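Local coordinates for putative sugar ABC transport system, substrate-binding protein (Bordetella parapertussis, PDB 5IX8), which probably binds a sugar as the substrate-binding component of an ABC transport system, at residues V75-D89 with G99-K113. Sequence-based numbering, arbitrary orientation.
Sequences VDYAVLSPAAYSGYD and GIKTISAGIPVNSDK
The carboxylate of D89 meets S111 and K113 through different oxygens. D89 OD1 accepts from S111 OG at 2.7 Å on its anti lone pair, while D89 OD2 receives K113 NZ at 2.8 Å on its syn side, closing a salt bridge. D89 CG stands anti to the backbone N (chi1 -167°), which carries the carboxylate across to segment 99-113; the lysine, extended until a bend at its last torsion (chi4 62°), crosses it at about a right angle. S111 OG also accepts from K113 N in an ST turn, and K113 NZ lies within salt-bridge range of D112 OD1, so the lysine probably offsets the charge of two neighbouring aspartates.

Y85 and N110 pack flat on one another. N110 CB sits over the ring centre, 3.4 Å from the centroid of the Y85 ring, in a CH-pi contact, and its amide plane runs parallel to the ring. Two hydrogen bonds fix this stack: N110 N donates to Y85 O at 2.9 Å, and N110 ND2 reaches S86 OG at 3.1 Å, nearly in the amide plane. The carbonyl of P108 lies at the ring edge, and the phenol OH is hydrogen-bonded to S283 O. Further in, V109 packs on P82, with V109 CB 3.7 Å from P82 CG.

These residues follow strands 77-80 and 101-105, D89 opening helix 89-97; the strands run parallel and are joined by backbone hydrogen bonds from A78 N to K101 O through A105 N to L80 O. Where the pairing ends, a water links L80 O, S104 OG and I107 O. V79 and I103 face helix 254-270, whereas A78 faces helix 60-73. With helix 89-97 between them, the strands form a beta-alpha-beta unit in the parallel sheet of one lobe of a two-lobed periplasmic binding protein.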
loop_
_atom_site.group_PDB
_atom_site.type_symbol
_atom_site.label_atom_id
_atom_site.label_comp_id
_atom_site.label_asym_id
_atom_site.label_seq_id
_atom_site.Cartn_x
_atom_site.Cartn_y
_atom_site.Cartn_z
ATOM N N VAL A 75 -18.424 -17.262 -2.964
ATOM C CA VAL A 75 -18.059 -15.964 -3.507
ATOM C C VAL A 75 -17.772 -16.086 -5.006
ATOM O O VAL A 75 -17.457 -17.156 -5.529
ATOM C CB VAL A 75 -16.864 -15.361 -2.754
ATOM C CG1 VAL A 75 -17.094 -15.385 -1.248
ATOM C CG2 VAL A 75 -15.589 -16.040 -3.118
ATOM N N ASP A 76 -17.916 -14.970 -5.705
ATOM C CA ASP A 76 -17.574 -14.895 -7.122
ATOM C C ASP A 76 -16.157 -14.405 -7.354
ATOM O O ASP A 76 -15.493 -14.858 -8.302
ATOM C CB ASP A 76 -18.571 -13.979 -7.840
ATOM C CG ASP A 76 -20.005 -14.499 -7.710
ATOM O OD1 ASP A 76 -20.290 -15.534 -8.331
ATOM O OD2 ASP A 76 -20.835 -13.914 -6.992
ATOM N N TYR A 77 -15.667 -13.540 -6.473
ATOM C CA TYR A 77 -14.304 -13.034 -6.507
ATOM C C TYR A 77 -13.736 -13.062 -5.108
ATOM O O TYR A 77 -14.416 -12.703 -4.141
ATOM C CB TYR A 77 -14.200 -11.596 -7.025
ATOM C CG TYR A 77 -14.707 -11.472 -8.426
ATOM C CD1 TYR A 77 -16.052 -11.284 -8.672
ATOM C CD2 TYR A 77 -13.842 -11.549 -9.517
ATOM C CE1 TYR A 77 -16.529 -11.207 -9.961
ATOM C CE2 TYR A 77 -14.320 -11.454 -10.816
ATOM C CZ TYR A 77 -15.663 -11.285 -11.027
ATOM O OH TYR A 77 -16.159 -11.223 -12.307
ATOM N N ALA A 78 -12.479 -13.457 -5.016
ATOM C CA ALA A 78 -11.678 -13.249 -3.820
ATOM C C ALA A 78 -10.827 -12.021 -4.048
ATOM O O ALA A 78 -10.280 -11.857 -5.133
ATOM C CB ALA A 78 -10.778 -14.467 -3.578
ATOM N N VAL A 79 -10.721 -11.151 -3.047
ATOM C CA VAL A 79 -9.875 -9.962 -3.121
ATOM C C VAL A 79 -8.742 -10.154 -2.123
ATOM O O VAL A 79 -8.998 -10.425 -0.951
ATOM C CB VAL A 79 -10.680 -8.689 -2.798
ATOM C CG1 VAL A 79 -9.776 -7.441 -2.826
ATOM C CG2 VAL A 79 -11.870 -8.562 -3.742
ATOM N N LEU A 80 -7.497 -10.033 -2.585
ATOM C CA LEU A 80 -6.336 -10.493 -1.838
ATOM C C LEU A 80 -5.287 -9.390 -1.744
ATOM O O LEU A 80 -4.822 -8.892 -2.772
ATOM C CB LEU A 80 -5.726 -11.726 -2.524
ATOM C CG LEU A 80 -4.373 -12.172 -1.980
ATOM C CD1 LEU A 80 -4.517 -12.580 -0.492
ATOM C CD2 LEU A 80 -3.821 -13.314 -2.882
ATOM N N SER A 81 -4.916 -9.028 -0.514
ATOM C CA SER A 81 -3.656 -8.336 -0.216
ATOM C C SER A 81 -2.804 -9.321 0.559
ATOM O O SER A 81 -3.130 -9.617 1.715
ATOM C CB SER A 81 -3.884 -7.073 0.616
ATOM O OG SER A 81 -4.719 -6.144 -0.040
ATOM N N PRO A 82 -1.724 -9.851 -0.010
ATOM C CA PRO A 82 -1.083 -11.034 0.582
ATOM C C PRO A 82 -0.082 -10.705 1.682
ATOM O O PRO A 82 0.572 -9.662 1.686
ATOM C CB PRO A 82 -0.373 -11.669 -0.624
ATOM C CG PRO A 82 0.050 -10.458 -1.437
ATOM C CD PRO A 82 -1.112 -9.467 -1.298
ATOM N N ALA A 83 0.054 -11.644 2.608
ATOM C CA ALA A 83 1.008 -11.511 3.706
ATOM C C ALA A 83 2.440 -11.851 3.301
ATOM O O ALA A 83 3.357 -11.719 4.120
ATOM C CB ALA A 83 0.588 -12.391 4.879
ATOM N N ALA A 84 2.640 -12.318 2.084
ATOM C CA ALA A 84 3.960 -12.536 1.516
ATOM C C ALA A 84 3.795 -12.477 0.012
ATOM O O ALA A 84 2.704 -12.722 -0.510
ATOM C CB ALA A 84 4.544 -13.892 1.904
ATOM N N TYR A 85 4.894 -12.181 -0.688
ATOM C CA TYR A 85 4.809 -12.061 -2.144
ATOM C C TYR A 85 4.541 -13.415 -2.784
ATOM O O TYR A 85 3.675 -13.537 -3.661
ATOM C CB TYR A 85 6.089 -11.459 -2.706
ATOM C CG TYR A 85 6.083 -11.217 -4.215
ATOM C CD1 TYR A 85 5.089 -10.417 -4.828
ATOM C CD2 TYR A 85 7.099 -11.729 -5.022
ATOM C CE1 TYR A 85 5.113 -10.139 -6.209
ATOM C CE2 TYR A 85 7.135 -11.450 -6.374
ATOM C CZ TYR A 85 6.136 -10.664 -6.977
ATOM O OH TYR A 85 6.211 -10.422 -8.324
ATOM N N SER A 86 5.278 -14.437 -2.363
ATOM C CA SER A 86 5.284 -15.739 -3.022
ATOM C C SER A 86 4.492 -16.778 -2.237
ATOM O O SER A 86 4.310 -16.680 -1.019
ATOM C CB SER A 86 6.722 -16.232 -3.244
ATOM O OG SER A 86 7.419 -15.370 -4.144
ATOM N N GLY A 87 4.022 -17.780 -2.969
ATOM C CA GLY A 87 3.366 -18.942 -2.404
ATOM C C GLY A 87 1.861 -19.029 -2.618
ATOM O O GLY A 87 1.253 -20.008 -2.171
ATOM N N TYR A 88 1.237 -18.033 -3.251
ATOM C CA TYR A 88 -0.212 -18.005 -3.430
ATOM C C TYR A 88 -0.662 -18.562 -4.769
ATOM O O TYR A 88 -1.869 -18.701 -4.983
ATOM C CB TYR A 88 -0.748 -16.566 -3.286
ATOM C CG TYR A 88 -0.688 -16.096 -1.851
ATOM C CD1 TYR A 88 0.515 -15.697 -1.283
ATOM C CD2 TYR A 88 -1.834 -16.056 -1.061
ATOM C CE1 TYR A 88 0.586 -15.265 0.007
ATOM C CE2 TYR A 88 -1.769 -15.613 0.271
ATOM C CZ TYR A 88 -0.551 -15.242 0.792
ATOM O OH TYR A 88 -0.457 -14.815 2.082
ATOM N N ASP A 89 0.250 -18.877 -5.687
ATOM C CA ASP A 89 -0.243 -19.344 -6.981
ATOM C C ASP A 89 -1.077 -20.619 -6.846
ATOM O O ASP A 89 -2.133 -20.690 -7.491
ATOM C CB ASP A 89 0.914 -19.516 -7.974
ATOM C CG ASP A 89 0.438 -19.702 -9.404
ATOM O OD1 ASP A 89 -0.130 -18.758 -9.970
ATOM O OD2 ASP A 89 0.649 -20.800 -9.966
ATOM N N GLY A 99 -14.240 -21.689 -10.461
ATOM C CA GLY A 99 -14.954 -20.538 -10.982
ATOM C C GLY A 99 -14.815 -19.256 -10.190
ATOM O O GLY A 99 -15.567 -18.302 -10.448
ATOM N N ILE A 100 -13.875 -19.180 -9.251
ATOM C CA ILE A 100 -13.672 -17.997 -8.425
ATOM C C ILE A 100 -12.406 -17.304 -8.883
ATOM O O ILE A 100 -11.312 -17.866 -8.768
ATOM C CB ILE A 100 -13.575 -18.353 -6.940
ATOM C CG1 ILE A 100 -14.878 -19.031 -6.494
ATOM C CG2 ILE A 100 -13.299 -17.087 -6.107
ATOM C CD1 ILE A 100 -14.852 -19.495 -5.063
ATOM N N LYS A 101 -12.551 -16.082 -9.381
ATOM C CA LYS A 101 -11.422 -15.276 -9.823
ATOM C C LYS A 101 -10.879 -14.490 -8.636
ATOM O O LYS A 101 -11.608 -14.183 -7.684
ATOM C CB LYS A 101 -11.844 -14.325 -10.954
ATOM C CG LYS A 101 -12.240 -15.091 -12.173
ATOM C CD LYS A 101 -12.636 -14.172 -13.316
ATOM C CE LYS A 101 -13.021 -15.004 -14.541
ATOM N NZ LYS A 101 -12.954 -14.159 -15.757
ATOM N N THR A 102 -9.584 -14.199 -8.674
ATOM C CA THR A 102 -8.918 -13.510 -7.579
ATOM C C THR A 102 -8.446 -12.150 -8.070
ATOM O O THR A 102 -7.834 -12.044 -9.140
ATOM C CB THR A 102 -7.733 -14.323 -7.031
ATOM O OG1 THR A 102 -8.228 -15.558 -6.506
ATOM C CG2 THR A 102 -7.097 -13.579 -5.870
ATOM N N ILE A 103 -8.751 -11.122 -7.293
ATOM C CA ILE A 103 -8.372 -9.748 -7.592
ATOM C C ILE A 103 -7.273 -9.345 -6.625
ATOM O O ILE A 103 -7.429 -9.483 -5.404
ATOM C CB ILE A 103 -9.579 -8.799 -7.466
ATOM C CG1 ILE A 103 -10.686 -9.235 -8.446
ATOM C CG2 ILE A 103 -9.161 -7.314 -7.671
ATOM C CD1 ILE A 103 -12.076 -8.569 -8.169
ATOM N N SER A 104 -6.189 -8.803 -7.163
ATOM C CA SER A 104 -5.085 -8.291 -6.346
ATOM C C SER A 104 -5.405 -6.878 -5.888
ATOM O O SER A 104 -5.782 -6.035 -6.711
ATOM C CB SER A 104 -3.803 -8.295 -7.196
ATOM O OG SER A 104 -2.754 -7.519 -6.629
ATOM N N ALA A 105 -5.270 -6.608 -4.575
ATOM C CA ALA A 105 -5.568 -5.288 -4.025
ATOM C C ALA A 105 -4.345 -4.672 -3.366
ATOM O O ALA A 105 -3.732 -5.291 -2.485
ATOM C CB ALA A 105 -6.706 -5.388 -3.010
ATOM N N GLY A 106 -3.999 -3.439 -3.780
ATOM C CA GLY A 106 -3.044 -2.599 -3.064
ATOM C C GLY A 106 -1.567 -2.894 -3.250
ATOM O O GLY A 106 -0.766 -1.966 -3.373
ATOM N N ILE A 107 -1.188 -4.167 -3.226
ATOM C CA ILE A 107 0.220 -4.564 -3.314
ATOM C C ILE A 107 0.350 -5.774 -4.228
ATOM O O ILE A 107 -0.594 -6.559 -4.391
ATOM C CB ILE A 107 0.791 -4.897 -1.924
ATOM C CG1 ILE A 107 -0.250 -5.711 -1.123
ATOM C CG2 ILE A 107 1.152 -3.586 -1.192
ATOM C CD1 ILE A 107 0.367 -6.518 -0.004
ATOM N N PRO A 108 1.528 -5.945 -4.855
ATOM C CA PRO A 108 1.707 -7.048 -5.813
ATOM C C PRO A 108 1.663 -8.422 -5.144
ATOM O O PRO A 108 2.088 -8.597 -3.996
ATOM C CB PRO A 108 3.113 -6.813 -6.376
ATOM C CG PRO A 108 3.494 -5.454 -6.009
ATOM C CD PRO A 108 2.718 -5.080 -4.771
ATOM N N VAL A 109 1.178 -9.419 -5.889
ATOM C CA VAL A 109 1.316 -10.809 -5.472
ATOM C C VAL A 109 1.932 -11.604 -6.626
ATOM O O VAL A 109 1.697 -11.323 -7.814
ATOM C CB VAL A 109 -0.046 -11.390 -4.998
ATOM C CG1 VAL A 109 -1.071 -11.393 -6.107
ATOM C CG2 VAL A 109 0.106 -12.770 -4.381
ATOM N N ASN A 110 2.732 -12.613 -6.271
ATOM C CA ASN A 110 3.493 -13.384 -7.254
ATOM C C ASN A 110 2.656 -14.541 -7.801
ATOM O O ASN A 110 2.904 -15.720 -7.527
ATOM C CB ASN A 110 4.769 -13.892 -6.605
ATOM C CG ASN A 110 5.782 -14.349 -7.605
ATOM O OD1 ASN A 110 5.696 -14.040 -8.801
ATOM N ND2 ASN A 110 6.748 -15.116 -7.129
ATOM N N SER A 111 1.657 -14.197 -8.602
ATOM C CA SER A 111 0.850 -15.223 -9.260
ATOM C C SER A 111 0.325 -14.669 -10.570
ATOM O O SER A 111 -0.400 -13.671 -10.563
ATOM C CB SER A 111 -0.321 -15.674 -8.383
ATOM O OG SER A 111 -1.208 -16.491 -9.116
ATOM N N ASP A 112 0.657 -15.328 -11.688
ATOM C CA ASP A 112 0.123 -14.868 -12.970
ATOM C C ASP A 112 -1.273 -15.392 -13.257
ATOM O O ASP A 112 -1.766 -15.206 -14.384
ATOM C CB ASP A 112 1.075 -15.221 -14.121
ATOM C CG ASP A 112 1.279 -16.721 -14.290
ATOM O OD1 ASP A 112 0.517 -17.530 -13.748
ATOM O OD2 ASP A 112 2.221 -17.096 -15.013
ATOM N N LYS A 113 -1.908 -16.035 -12.269
ATOM C CA LYS A 113 -3.288 -16.505 -12.392
ATOM C C LYS A 113 -4.304 -15.539 -11.769
ATOM O O LYS A 113 -5.504 -15.794 -11.830
ATOM C CB LYS A 113 -3.408 -17.903 -11.784
ATOM C CG LYS A 113 -2.626 -18.940 -12.608
ATOM C CD LYS A 113 -2.606 -20.292 -11.938
ATOM C CE LYS A 113 -1.660 -21.288 -12.655
ATOM N NZ LYS A 113 -0.206 -20.844 -12.657
HETATM O O HOH W 1 -15.890 -15.505 -10.797
HETATM O O HOH W 2 -2.326 -8.573 -4.306
HETATM O O HOH W 3 2.193 -15.730 -4.712
HETATM O O HOH W 4 4.782 -17.538 -6.028
#